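Local structure of bumblebee peptidoglycan recognition protein SA (5XZ4) at residues A[156-159]-A[160-164]. The protein probably recognises bacterial peptidoglycan in bee innate immunity, apparently preferring the Dap-type to the Lys-type, through a domain of the N-acetylmuramoyl-L-alanine amidase family. Residues are numbered along the deposited sequence; the frame is centred on the assembly and turned at random.
Sequences GSKL and QKQIK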
ATOM      1  N   GLY A 156      -7.021   3.638   9.624  1.00 12.90           N
ATOM      2  CA  GLY A 156      -7.223   3.482  11.060  1.00 13.95           C
ATOM      3  C   GLY A 156      -6.698   4.685  11.809  1.00 15.29           C
ATOM      4  O   GLY A 156      -5.659   5.247  11.446  1.00 15.37           O
ATOM      5  N   SER A 157      -7.411   5.095  12.848  1.00 17.45           N
ATOM      6  CA  SER A 157      -7.065   6.324  13.556  1.00 18.11           C
ATOM      7  C   SER A 157      -5.633   6.358  14.085  1.00 15.97           C
ATOM      8  O   SER A 157      -4.977   7.398  14.026  1.00 18.13           O
ATOM      9  CB  SER A 157      -8.062   6.583  14.682  1.00 21.24           C
ATOM     10  OG  SER A 157      -9.332   6.869  14.130  1.00 26.34           O
ATOM     11  N   LYS A 158      -5.149   5.222  14.589  1.00 16.84           N
ATOM     12  CA  LYS A 158      -3.817   5.183  15.159  1.00 16.80           C
ATOM     13  C   LYS A 158      -2.711   5.317  14.096  1.00 15.90           C
ATOM     14  O   LYS A 158      -1.781   6.096  14.278  1.00 17.13           O
ATOM     15  CB  LYS A 158      -3.622   3.940  16.028  1.00 18.64           C
ATOM     16  CG  LYS A 158      -2.398   3.995  16.913  1.00 23.85           C
ATOM     17  CD  LYS A 158      -2.625   4.793  18.192  1.00 28.03           C
ATOM     18  CE  LYS A 158      -1.372   4.792  19.056  1.00 31.44           C
ATOM     19  NZ  LYS A 158      -1.445   5.854  20.089  1.00 31.96           N
ATOM     20  N   LEU A 159      -2.840   4.568  12.989  1.00 13.76           N
ATOM     21  CA  LEU A 159      -1.892   4.665  11.885  1.00 13.37           C
ATOM     22  C   LEU A 159      -1.964   6.052  11.239  1.00 13.05           C
ATOM     23  O   LEU A 159      -0.933   6.599  10.849  1.00 12.83           O
ATOM     24  CB  LEU A 159      -2.111   3.553  10.860  1.00 11.91           C
ATOM     25  CG  LEU A 159      -1.208   3.532   9.627  1.00 11.03           C
ATOM     26  CD1 LEU A 159       0.288   3.637   9.899  1.00 10.86           C
ATOM     27  CD2 LEU A 159      -1.505   2.238   8.897  1.00 11.02           C
ATOM     28  N   GLN A 160      -3.167   6.611  11.138  1.00 14.43           N
ATOM     29  CA  GLN A 160      -3.328   7.983  10.642  1.00 15.27           C
ATOM     30  C   GLN A 160      -2.490   8.986  11.453  1.00 15.89           C
ATOM     31  O   GLN A 160      -1.822   9.848  10.875  1.00 15.97           O
ATOM     32  CB  GLN A 160      -4.803   8.374  10.593  1.00 14.82           C
ATOM     33  CG  GLN A 160      -5.055   9.798  10.087  1.00 15.09           C
ATOM     34  CD  GLN A 160      -4.820   9.955   8.590  1.00 15.61           C
ATOM     35  OE1 GLN A 160      -4.747   8.980   7.856  1.00 16.56           O
ATOM     36  NE2 GLN A 160      -4.716  11.190   8.128  1.00 16.47           N
ATOM     37  N   LYS A 161      -2.512   8.861  12.781  1.00 16.59           N
ATOM     38  CA  LYS A 161      -1.658   9.687  13.650  1.00 16.85           C
ATOM     39  C   LYS A 161      -0.168   9.430  13.377  1.00 14.68           C
ATOM     40  O   LYS A 161       0.623  10.371  13.286  1.00 16.58           O
ATOM     41  CB  LYS A 161      -2.003   9.470  15.137  1.00 20.48           C
ATOM     42  CG  LYS A 161      -3.349  10.055  15.545  1.00 26.57           C
ATOM     43  CD  LYS A 161      -3.668   9.889  17.027  1.00 30.03           C
ATOM     44  CE  LYS A 161      -4.977  10.580  17.410  1.00 32.85           C
ATOM     45  NZ  LYS A 161      -6.190   9.899  16.861  1.00 35.90           N
ATOM     46  N   GLN A 162       0.219   8.162  13.202  1.00 13.93           N
ATOM     47  CA  GLN A 162       1.621   7.810  13.015  1.00 13.61           C
ATOM     48  C   GLN A 162       2.239   8.411  11.733  1.00 13.11           C
ATOM     49  O   GLN A 162       3.378   8.861  11.741  1.00 13.62           O
ATOM     50  CB  GLN A 162       1.800   6.277  13.035  1.00 14.21           C
ATOM     51  CG  GLN A 162       1.513   5.630  14.396  1.00 15.80           C
ATOM     52  CD  GLN A 162       1.540   4.103  14.317  1.00 16.19           C
ATOM     53  OE1 GLN A 162       0.611   3.478  13.812  1.00 17.05           O
ATOM     54  NE2 GLN A 162       2.598   3.513  14.830  1.00 18.13           N
ATOM     55  N   ILE A 163       1.500   8.415  10.626  1.00 12.51           N
ATOM     56  CA  ILE A 163       2.046   8.947   9.372  1.00 11.86           C
ATOM     57  C   ILE A 163       2.267  10.472   9.381  1.00 12.14           C
ATOM     58  O   ILE A 163       3.039  10.973   8.559  1.00 11.58           O
ATOM     59  CB  ILE A 163       1.255   8.511   8.112  1.00 11.21           C
ATOM     60  CG1 ILE A 163      -0.151   9.117   8.084  1.00 12.03           C
ATOM     61  CG2 ILE A 163       1.218   6.989   7.994  1.00 12.01           C
ATOM     62  CD1 ILE A 163      -0.921   8.825   6.810  1.00 13.47           C
ATOM     63  N   LYS A 164       1.630  11.191  10.314  1.00 12.60           N
ATOM     64  CA  LYS A 164       1.854  12.639  10.473  1.00 12.78           C
ATOM     65  C   LYS A 164       3.304  12.990  10.878  1.00 12.49           C
ATOM     66  O   LYS A 164       3.713  14.156  10.764  1.00 14.63           O
ATOM     67  CB  LYS A 164       0.831  13.259  11.444  1.00 13.50           C
ATOM     68  CG  LYS A 164      -0.609  13.083  10.984  1.00 15.28           C
ATOM     69  CD  LYS A 164      -1.603  13.715  11.939  1.00 18.33           C
ATOM     70  CE  LYS A 164      -3.009  13.502  11.410  1.00 21.66           C
ATOM     71  NZ  LYS A 164      -4.037  14.223  12.202  1.00 26.99           N
TER
HETATM   72  O   HOH W   1      -6.282   9.884  14.039  1.00 29.74           O
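Leu159 and Ile163 meet one turn apart on the buried side of the short C-terminal helix 157-163, which packs beside helix 118-134 in the amidase-like fold of peptidoglycan recognition proteins. Four successive i to i+4 backbone hydrogen bonds hold its two turns, from the N-cap Gly156, whose O takes the N-H of Gln160 at 2.9 Å, through Ser157 O with Lys161 N and Lys158 O with Gln162 N to Leu159 O, which takes the N-H of Ile163.

The close packing centres on buried Leu159, Gln160 and Ile163. With CG of Leu159 anti to its own N (chi1 179°), methyl CD1 comes to 4.0 Å from CG2 of Ile163, and Leu121 of helix 118-134 also touches Leu159. Partly exposed Gln162 stands at the border of this group. Its chain lies across that of Leu159, with OE1 3.4 Å from Leu159 CA and also near Leu159 CD1. CG of Gln162 rests 3.3 Å from Lys158 O. The amide NE2 of Gln162 is bonded to Ala116 O, which ties the helix to the segment before helix 118-134. Buried Gln160 is held likewise, NE2 to Gln148 OE1, and its CB lies against the carbonyl oxygens of Gly156 and Ser157.

The solvent side is looser: Lys158 and Lys161 are exposed, and a water joins the contact. The Lys161 chain runs back toward the N-terminal end of the helix, its CG beside Ser157 O. A bend at the last torsion (chi4 70°) brings the ammonium to this water, which links the two residues, accepting from Lys161 NZ and donating to Ser157 O, 2.8 Å from each.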